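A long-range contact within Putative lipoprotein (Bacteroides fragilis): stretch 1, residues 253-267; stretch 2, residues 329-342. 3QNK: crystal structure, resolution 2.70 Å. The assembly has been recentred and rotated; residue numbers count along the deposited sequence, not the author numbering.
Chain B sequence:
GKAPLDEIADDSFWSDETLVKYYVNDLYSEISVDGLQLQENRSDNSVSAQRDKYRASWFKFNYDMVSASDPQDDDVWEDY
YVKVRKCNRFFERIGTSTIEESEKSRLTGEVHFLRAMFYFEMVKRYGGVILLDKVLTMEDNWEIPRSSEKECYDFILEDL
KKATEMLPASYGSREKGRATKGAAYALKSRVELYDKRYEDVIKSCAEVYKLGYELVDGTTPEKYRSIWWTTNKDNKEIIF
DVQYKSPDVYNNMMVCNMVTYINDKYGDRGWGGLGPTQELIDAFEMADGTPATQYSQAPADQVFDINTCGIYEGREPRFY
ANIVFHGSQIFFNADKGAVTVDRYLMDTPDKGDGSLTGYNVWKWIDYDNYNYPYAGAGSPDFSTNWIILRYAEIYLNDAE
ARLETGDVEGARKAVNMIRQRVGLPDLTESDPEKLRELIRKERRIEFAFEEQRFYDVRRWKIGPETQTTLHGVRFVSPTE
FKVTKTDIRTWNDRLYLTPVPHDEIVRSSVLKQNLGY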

HETATM    1  N   MSE B 253      12.433  -4.673  12.686  1.00 51.98           N
HETATM    2  CA  MSE B 253      13.166  -3.552  13.262  1.00 47.50           C
HETATM    3  C   MSE B 253      14.510  -3.957  13.904  1.00 53.83           C
HETATM    4  O   MSE B 253      15.500  -3.237  13.730  1.00 52.49           O
HETATM    5  CB  MSE B 253      12.292  -2.832  14.277  1.00 48.30           C
HETATM    6  CG  MSE B 253      12.892  -1.545  14.736  1.00 53.21           C
HETATM    7 SE   MSE B 253      11.665  -0.410  15.626  0.75 58.34          SE
HETATM    8  CE  MSE B 253      12.581   1.152  15.192  1.00 53.36           C
HETATM    9  N   MSE B 254      14.549  -5.095  14.628  1.00 52.68           N
HETATM   10  CA  MSE B 254      15.763  -5.577  15.284  1.00 52.07           C
HETATM   11  C   MSE B 254      16.783  -6.112  14.279  1.00 58.19           C
HETATM   12  O   MSE B 254      17.938  -5.700  14.332  1.00 59.10           O
HETATM   13  CB  MSE B 254      15.419  -6.656  16.307  1.00 55.56           C
HETATM   14  CG  MSE B 254      16.606  -7.055  17.162  1.00 63.43           C
HETATM   15 SE   MSE B 254      16.402  -8.786  18.002  0.75 73.64          SE
HETATM   16  CE  MSE B 254      18.180  -8.856  18.958  1.00 71.05           C
ATOM     17  N   VAL B 255      16.374  -7.047  13.386  1.00 55.06           N
ATOM     18  CA  VAL B 255      17.262  -7.675  12.404  1.00 54.21           C
ATOM     19  C   VAL B 255      17.794  -6.607  11.437  1.00 58.40           C
ATOM     20  O   VAL B 255      18.987  -6.593  11.155  1.00 60.49           O
ATOM     21  CB  VAL B 255      16.552  -8.843  11.683  1.00 58.28           C
ATOM     22  CG1 VAL B 255      17.409  -9.433  10.565  1.00 58.10           C
ATOM     23  CG2 VAL B 255      16.167  -9.928  12.676  1.00 59.27           C
ATOM     24  N   CYS B 256      16.941  -5.671  11.016  1.00 52.67           N
ATOM     25  CA  CYS B 256      17.302  -4.590  10.112  1.00 51.69           C
ATOM     26  C   CYS B 256      18.363  -3.674  10.672  1.00 55.46           C
ATOM     27  O   CYS B 256      19.067  -3.064   9.881  1.00 57.19           O
ATOM     28  CB  CYS B 256      16.070  -3.782   9.741  1.00 52.30           C
ATOM     29  SG  CYS B 256      15.009  -4.593   8.529  1.00 57.98           S
ATOM     30  N   ASN B 257      18.443  -3.505  12.004  1.00 49.18           N
ATOM     31  CA  ASN B 257      19.383  -2.565  12.593  1.00 46.57           C
ATOM     32  C   ASN B 257      20.447  -3.254  13.444  1.00 52.09           C
ATOM     33  O   ASN B 257      21.265  -2.578  14.089  1.00 54.62           O
ATOM     34  CB  ASN B 257      18.622  -1.507  13.375  1.00 41.58           C
ATOM     35  CG  ASN B 257      17.743  -0.675  12.458  1.00 52.92           C
ATOM     36  OD1 ASN B 257      18.208   0.171  11.685  1.00 49.63           O
ATOM     37  ND2 ASN B 257      16.463  -0.971  12.445  1.00 38.80           N
HETATM   38  N   MSE B 258      20.500  -4.592  13.359  1.00 45.85           N
HETATM   39  CA  MSE B 258      21.465  -5.401  14.076  1.00 45.43           C
HETATM   40  C   MSE B 258      22.822  -5.448  13.332  1.00 50.91           C
HETATM   41  O   MSE B 258      22.839  -5.444  12.094  1.00 48.65           O
HETATM   42  CB  MSE B 258      20.892  -6.805  14.233  1.00 47.74           C
HETATM   43  CG  MSE B 258      21.627  -7.675  15.251  1.00 53.61           C
HETATM   44 SE   MSE B 258      20.928  -9.503  15.263  0.75 60.66          SE
HETATM   45  CE  MSE B 258      19.118  -9.013  15.621  1.00 57.57           C
ATOM     46  N   VAL B 259      23.954  -5.558  14.093  1.00 48.53           N
ATOM     47  CA  VAL B 259      25.312  -5.680  13.518  1.00 48.29           C
ATOM     48  C   VAL B 259      25.306  -6.869  12.566  1.00 56.92           C
ATOM     49  O   VAL B 259      24.774  -7.930  12.923  1.00 59.91           O
ATOM     50  CB  VAL B 259      26.428  -5.800  14.586  1.00 51.54           C
ATOM     51  CG1 VAL B 259      27.812  -5.709  13.949  1.00 51.06           C
ATOM     52  CG2 VAL B 259      26.279  -4.736  15.672  1.00 50.42           C
ATOM     53  N   THR B 260      25.849  -6.696  11.345  1.00 53.90           N
ATOM     54  CA  THR B 260      25.828  -7.789  10.373  1.00 54.62           C
ATOM     55  C   THR B 260      26.895  -8.857  10.640  1.00 59.22           C
ATOM     56  O   THR B 260      26.549 -10.020  10.841  1.00 59.32           O
ATOM     57  CB  THR B 260      25.916  -7.262   8.955  1.00 60.64           C
ATOM     58  OG1 THR B 260      24.849  -6.342   8.792  1.00 60.81           O
ATOM     59  CG2 THR B 260      25.766  -8.365   7.923  1.00 61.17           C
ATOM     60  N   TYR B 261      28.166  -8.464  10.682  1.00 56.07           N
ATOM     61  CA  TYR B 261      29.271  -9.417  10.798  1.00 56.55           C
ATOM     62  C   TYR B 261      29.712  -9.646  12.217  1.00 58.82           C
ATOM     63  O   TYR B 261      30.704  -9.110  12.710  1.00 55.44           O
ATOM     64  CB  TYR B 261      30.421  -8.986   9.884  1.00 57.21           C
ATOM     65  CG  TYR B 261      29.927  -8.890   8.462  1.00 56.21           C
ATOM     66  CD1 TYR B 261      29.693 -10.039   7.709  1.00 58.67           C
ATOM     67  CD2 TYR B 261      29.562  -7.663   7.914  1.00 55.07           C
ATOM     68  CE1 TYR B 261      29.194  -9.964   6.416  1.00 59.89           C
ATOM     69  CE2 TYR B 261      29.049  -7.575   6.622  1.00 56.27           C
ATOM     70  CZ  TYR B 261      28.872  -8.728   5.872  1.00 64.61           C
ATOM     71  OH  TYR B 261      28.385  -8.657   4.590  1.00 59.72           O
ATOM     72  N   ILE B 262      28.958 -10.543  12.833  1.00 60.10           N
ATOM     73  CA  ILE B 262      29.023 -11.038  14.207  1.00 61.54           C
ATOM     74  C   ILE B 262      29.059 -12.580  14.039  1.00 68.08           C
ATOM     75  O   ILE B 262      28.852 -13.339  14.983  1.00 69.11           O
ATOM     76  CB  ILE B 262      27.747 -10.370  14.875  1.00 64.35           C
ATOM     77  CG1 ILE B 262      28.062  -9.082  15.619  1.00 65.60           C
ATOM     78  CG2 ILE B 262      26.685 -11.205  15.564  1.00 65.07           C
ATOM     79  CD1 ILE B 262      29.441  -8.997  16.378  1.00 85.33           C
ATOM     80  N   ASN B 263      29.423 -13.015  12.801  1.00 65.46           N
ATOM     81  CA  ASN B 263      29.457 -14.388  12.300  1.00 67.41           C
ATOM     82  C   ASN B 263      30.730 -15.184  12.657  1.00 74.87           C
ATOM     83  O   ASN B 263      30.974 -16.233  12.077  1.00 76.89           O
ATOM     84  CB  ASN B 263      29.208 -14.415  10.777  1.00 68.50           C
ATOM     85  CG  ASN B 263      30.121 -13.587   9.901  1.00 81.43           C
ATOM     86  OD1 ASN B 263      30.750 -12.611  10.321  1.00 79.69           O
ATOM     87  ND2 ASN B 263      30.162 -13.934   8.630  1.00 65.08           N
ATOM     88  N   ASP B 264      31.507 -14.718  13.636  1.00 72.67           N
ATOM     89  CA  ASP B 264      32.639 -15.447  14.212  1.00 73.19           C
ATOM     90  C   ASP B 264      32.075 -16.381  15.313  1.00 77.04           C
ATOM     91  O   ASP B 264      32.574 -17.481  15.505  1.00 79.88           O
ATOM     92  CB  ASP B 264      33.705 -14.471  14.776  1.00 74.21           C
ATOM     93  CG  ASP B 264      33.204 -13.474  15.822  1.00 85.52           C
ATOM     94  OD1 ASP B 264      32.170 -12.787  15.559  1.00 83.05           O
ATOM     95  OD2 ASP B 264      33.873 -13.337  16.882  1.00 93.35           O
ATOM     96  N   LYS B 265      31.008 -15.927  16.003  1.00 71.13           N
ATOM     97  CA  LYS B 265      30.279 -16.610  17.071  1.00 70.50           C
ATOM     98  C   LYS B 265      28.794 -16.849  16.683  1.00 73.73           C
ATOM     99  O   LYS B 265      28.227 -17.891  17.033  1.00 74.48           O
ATOM    100  CB  LYS B 265      30.358 -15.752  18.352  1.00 70.63           C
ATOM    101  CG  LYS B 265      29.837 -16.437  19.606  1.00 80.80           C
ATOM    102  CD  LYS B 265      30.215 -15.687  20.868  1.00 87.45           C
ATOM    103  CE  LYS B 265      31.390 -16.299  21.584  1.00 87.38           C
ATOM    104  NZ  LYS B 265      31.437 -15.888  23.012  1.00 98.45           N
ATOM    105  N   TYR B 266      28.166 -15.888  15.970  1.00 68.27           N
ATOM    106  CA  TYR B 266      26.747 -15.986  15.669  1.00 67.77           C
ATOM    107  C   TYR B 266      26.434 -16.122  14.178  1.00 71.68           C
ATOM    108  O   TYR B 266      26.425 -17.242  13.693  1.00 75.39           O
ATOM    109  CB  TYR B 266      26.003 -14.822  16.324  1.00 67.06           C
ATOM    110  CG  TYR B 266      25.999 -14.969  17.829  1.00 68.81           C
ATOM    111  CD1 TYR B 266      25.336 -16.030  18.445  1.00 71.36           C
ATOM    112  CD2 TYR B 266      26.737 -14.107  18.635  1.00 68.64           C
ATOM    113  CE1 TYR B 266      25.345 -16.186  19.828  1.00 70.94           C
ATOM    114  CE2 TYR B 266      26.770 -14.269  20.023  1.00 70.05           C
ATOM    115  CZ  TYR B 266      26.075 -15.315  20.614  1.00 74.89           C
ATOM    116  OH  TYR B 266      26.068 -15.481  21.974  1.00 72.80           O
ATOM    117  N   GLY B 267      26.141 -15.035  13.481  1.00 65.63           N
ATOM    118  CA  GLY B 267      25.795 -15.093  12.066  1.00 64.62           C
ATOM    119  C   GLY B 267      25.746 -13.741  11.404  1.00 67.44           C
ATOM    120  O   GLY B 267      26.081 -12.732  12.028  1.00 66.47           O
ATOM    121  N   GLN B 329      30.908  -5.274  23.467  1.00 49.37           N
ATOM    122  CA  GLN B 329      30.394  -6.595  23.754  1.00 49.83           C
ATOM    123  C   GLN B 329      28.876  -6.538  23.787  1.00 57.68           C
ATOM    124  O   GLN B 329      28.300  -5.663  24.459  1.00 58.68           O
ATOM    125  CB  GLN B 329      30.940  -7.109  25.055  1.00 51.53           C
ATOM    126  CG  GLN B 329      32.268  -7.764  24.874  1.00 72.05           C
ATOM    127  CD  GLN B 329      32.773  -8.183  26.210  1.00 87.51           C
ATOM    128  OE1 GLN B 329      33.252  -7.357  26.986  1.00 82.35           O
ATOM    129  NE2 GLN B 329      32.625  -9.466  26.522  1.00 81.73           N
ATOM    130  N   ILE B 330      28.236  -7.431  23.006  1.00 55.45           N
ATOM    131  CA  ILE B 330      26.784  -7.559  22.869  1.00 55.57           C
ATOM    132  C   ILE B 330      26.409  -9.041  22.954  1.00 61.18           C
ATOM    133  O   ILE B 330      27.285  -9.889  22.824  1.00 62.15           O
ATOM    134  CB  ILE B 330      26.280  -6.896  21.554  1.00 58.13           C
ATOM    135  CG1 ILE B 330      27.019  -7.442  20.314  1.00 58.73           C
ATOM    136  CG2 ILE B 330      26.372  -5.345  21.634  1.00 58.41           C
ATOM    137  CD1 ILE B 330      26.389  -7.121  19.005  1.00 63.32           C
ATOM    138  N   PHE B 331      25.115  -9.345  23.182  1.00 57.81           N
ATOM    139  CA  PHE B 331      24.511 -10.688  23.253  1.00 58.45           C
ATOM    140  C   PHE B 331      25.046 -11.519  24.429  1.00 66.66           C
ATOM    141  O   PHE B 331      25.263 -12.727  24.295  1.00 68.41           O
ATOM    142  CB  PHE B 331      24.655 -11.448  21.925  1.00 59.42           C
ATOM    143  CG  PHE B 331      23.656 -11.028  20.877  1.00 59.47           C
ATOM    144  CD1 PHE B 331      22.288 -11.206  21.084  1.00 63.11           C
ATOM    145  CD2 PHE B 331      24.078 -10.493  19.664  1.00 60.13           C
ATOM    146  CE1 PHE B 331      21.358 -10.854  20.094  1.00 63.48           C
ATOM    147  CE2 PHE B 331      23.150 -10.141  18.676  1.00 62.58           C
ATOM    148  CZ  PHE B 331      21.796 -10.322  18.901  1.00 61.16           C
ATOM    149  N   PHE B 332      25.168 -10.878  25.600  1.00 63.73           N
ATOM    150  CA  PHE B 332      25.654 -11.478  26.839  1.00 63.94           C
ATOM    151  C   PHE B 332      24.867 -12.704  27.258  1.00 71.03           C
ATOM    152  O   PHE B 332      25.472 -13.694  27.686  1.00 72.55           O
ATOM    153  CB  PHE B 332      25.572 -10.464  27.978  1.00 64.14           C
ATOM    154  CG  PHE B 332      26.245  -9.146  27.719  1.00 63.35           C
ATOM    155  CD1 PHE B 332      27.627  -9.019  27.825  1.00 65.73           C
ATOM    156  CD2 PHE B 332      25.497  -8.014  27.415  1.00 62.40           C
ATOM    157  CE1 PHE B 332      28.250  -7.786  27.597  1.00 64.66           C
ATOM    158  CE2 PHE B 332      26.120  -6.781  27.207  1.00 63.38           C
ATOM    159  CZ  PHE B 332      27.490  -6.674  27.307  1.00 61.22           C
ATOM    160  N   ASN B 333      23.516 -12.628  27.157  1.00 67.46           N
ATOM    161  CA  ASN B 333      22.595 -13.682  27.604  1.00 67.94           C
ATOM    162  C   ASN B 333      22.001 -14.502  26.427  1.00 73.82           C
ATOM    163  O   ASN B 333      20.864 -15.008  26.492  1.00 75.16           O
ATOM    164  CB  ASN B 333      21.502 -13.087  28.509  1.00 63.85           C
ATOM    165  CG  ASN B 333      22.051 -12.554  29.818  1.00 89.42           C
ATOM    166  OD1 ASN B 333      22.568 -13.297  30.667  1.00 88.75           O
ATOM    167  ND2 ASN B 333      21.979 -11.247  30.011  1.00 85.01           N
ATOM    168  N   ALA B 334      22.805 -14.634  25.359  1.00 70.56           N
ATOM    169  CA  ALA B 334      22.541 -15.462  24.189  1.00 71.50           C
ATOM    170  C   ALA B 334      23.331 -16.725  24.396  1.00 80.74           C
ATOM    171  O   ALA B 334      24.307 -16.674  25.153  1.00 82.22           O
ATOM    172  CB  ALA B 334      22.992 -14.749  22.923  1.00 70.50           C
ATOM    173  N   ASP B 335      22.953 -17.866  23.758  1.00 78.35           N
ATOM    174  CA  ASP B 335      23.771 -19.092  23.848  1.00 79.08           C
ATOM    175  C   ASP B 335      25.150 -18.740  23.288  1.00 82.24           C
ATOM    176  O   ASP B 335      25.218 -17.874  22.416  1.00 83.31           O
ATOM    177  CB  ASP B 335      23.117 -20.233  23.056  1.00 82.10           C
ATOM    178  CG  ASP B 335      23.169 -20.063  21.554  1.00 93.57           C
ATOM    179  OD1 ASP B 335      22.706 -19.005  21.057  1.00 93.97           O
ATOM    180  OD2 ASP B 335      23.732 -20.954  20.878  1.00 99.17           O
ATOM    181  N   LYS B 336      26.239 -19.311  23.794  1.00 76.63           N
ATOM    182  CA  LYS B 336      27.602 -18.955  23.320  1.00 74.45           C
ATOM    183  C   LYS B 336      28.128 -17.626  23.984  1.00 74.90           C
ATOM    184  O   LYS B 336      29.325 -17.349  23.906  1.00 73.95           O
ATOM    185  CB  LYS B 336      27.723 -18.891  21.765  1.00 74.26           C
ATOM    186  N   GLY B 337      27.253 -16.859  24.650  1.00 68.50           N
ATOM    187  CA  GLY B 337      27.629 -15.627  25.344  1.00 65.92           C
ATOM    188  C   GLY B 337      28.005 -14.432  24.477  1.00 66.94           C
ATOM    189  O   GLY B 337      27.818 -14.449  23.258  1.00 65.78           O
ATOM    190  N   ALA B 338      28.548 -13.372  25.115  1.00 61.10           N
ATOM    191  CA  ALA B 338      28.907 -12.105  24.485  1.00 57.87           C
ATOM    192  C   ALA B 338      29.909 -12.260  23.347  1.00 64.39           C
ATOM    193  O   ALA B 338      30.885 -13.012  23.445  1.00 66.40           O
ATOM    194  CB  ALA B 338      29.452 -11.129  25.516  1.00 57.08           C
ATOM    195  N   VAL B 339      29.634 -11.538  22.260  1.00 59.90           N
ATOM    196  CA  VAL B 339      30.459 -11.436  21.063  1.00 60.07           C
ATOM    197  C   VAL B 339      31.046  -9.998  21.060  1.00 64.24           C
ATOM    198  O   VAL B 339      30.372  -9.056  21.499  1.00 60.93           O
ATOM    199  CB  VAL B 339      29.662 -11.813  19.763  1.00 63.31           C
ATOM    200  CG1 VAL B 339      28.488 -10.873  19.492  1.00 61.47           C
ATOM    201  CG2 VAL B 339      30.569 -11.924  18.544  1.00 62.88           C
ATOM    202  N   THR B 340      32.315  -9.845  20.635  1.00 62.71           N
ATOM    203  CA  THR B 340      32.940  -8.525  20.579  1.00 61.08           C
ATOM    204  C   THR B 340      32.905  -8.051  19.138  1.00 63.85           C
ATOM    205  O   THR B 340      33.300  -8.793  18.225  1.00 64.95           O
ATOM    206  CB  THR B 340      34.350  -8.535  21.181  1.00 68.74           C
ATOM    207  OG1 THR B 340      34.294  -9.063  22.513  1.00 71.07           O
ATOM    208  CG2 THR B 340      34.961  -7.148  21.224  1.00 65.03           C
ATOM    209  N   VAL B 341      32.405  -6.826  18.936  1.00 58.66           N
ATOM    210  CA  VAL B 341      32.264  -6.198  17.621  1.00 57.68           C
ATOM    211  C   VAL B 341      33.633  -5.746  17.150  1.00 62.08           C
ATOM    212  O   VAL B 341      34.332  -5.068  17.898  1.00 61.72           O
ATOM    213  CB  VAL B 341      31.235  -5.045  17.654  1.00 60.15           C
ATOM    214  CG1 VAL B 341      31.201  -4.282  16.332  1.00 58.11           C
ATOM    215  CG2 VAL B 341      29.851  -5.572  18.027  1.00 60.39           C
ATOM    216  N   ASP B 342      34.020  -6.161  15.928  1.00 59.71           N
ATOM    217  CA  ASP B 342      35.311  -5.868  15.303  1.00 60.15           C
ATOM    218  C   ASP B 342      35.085  -5.128  13.986  1.00 63.06           C
ATOM    219  O   ASP B 342      34.552  -5.693  13.021  1.00 64.28           O
ATOM    220  CB  ASP B 342      36.106  -7.181  15.081  1.00 64.04           C
ATOM    221  CG  ASP B 342      37.508  -7.085  14.485  1.00 79.07           C
ATOM    222  OD1 ASP B 342      37.876  -5.995  13.999  1.00 78.40           O
ATOM    223  OD2 ASP B 342      38.231  -8.120  14.487  1.00 90.02           O
TER

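The two stretches bury 671 Å² between them, and their contact combines a polar cluster, in which two side chains of the first stretch reach carbonyls of a looped segment in the second, with a continuous apolar seam. In stretch 2, the short strands 329-330 and 339-340 are paired through I330 N to V339 O (3.1 Å) and V339 N to I330 O (2.9 Å). Two successive turns connect them, a type I turn from F331 to A334 and a type II turn from A334 to G337, closed by A334 N to F331 O (3.3 Å) and G337 N to A334 O (3.0 Å).

The hydrogen bonds across the contact all run from side chains of stretch 1 to main-chain oxygens of stretch 2. The side chain of K265, bent only at chi3 (-101°, between wells), brings its ammonium group within reach of two carbonyls, donating from NZ to K336 O at 2.7 Å and from NZ to A338 O at 3.0 Å. Because the acceptors are backbone atoms, this anchoring does not depend on the side chain of K336, which is modelled only as far as CB. Y266, which loses more surface to the other stretch than any other residue here, points its hydroxyl into the second turn. Its OH lies 2.6 Å from D335 O and a very short 2.4 Å from G337 O; the single phenolic proton has both acceptors within reach, and the geometry does not settle which receives it. G337 adopts a positive phi of 71°, a conformation that favours glycine. Within stretch 1, the backbone bond from Y266 N to I262 O (2.8 Å) ties the tyrosine to the isoleucine that packs farther along the contact.

Aromatic packing links this polar cluster to the apolar side chains. The edge of F331 is directed toward the face of Y266, with ring centroids 5.6 Å apart and planes inclined at 52°. The edge of the tyrosine ring also meets V339, with Y266 CD2 3.8 Å from V339 CG1, while Y266 CZ lies 3.9 Å from A334 CB. The far end of F331 reaches two selenomethionines: its CZ is 3.8 Å from M258 SE and 3.9 Å from M254 CE. The selenium of M258 sits at the edge of the phenylalanine ring, 5.1 Å from M258 SE to the F331 ring centroid and 83° off the ring normal. Both selenomethionine side chains leave their CA atoms sideways to stretch 2, so it is their ends that make the approach.

Purely aliphatic contacts complete the seam. I262 likewise starts sideways, but its CD1 comes within 3.8 Å of both V339 CG1 and V341 CG2, bridging the two valines. V259 points toward stretch 2 and packs more loosely, its CG2 4.1 Å from I330 CD1 and 4.4 Å from V341 CG2. V339 also meets the aliphatic part of K265, with V339 CG2 3.8 Å from K265 CB, and thus joins the isoleucine, tyrosine and lysine contacts at one position.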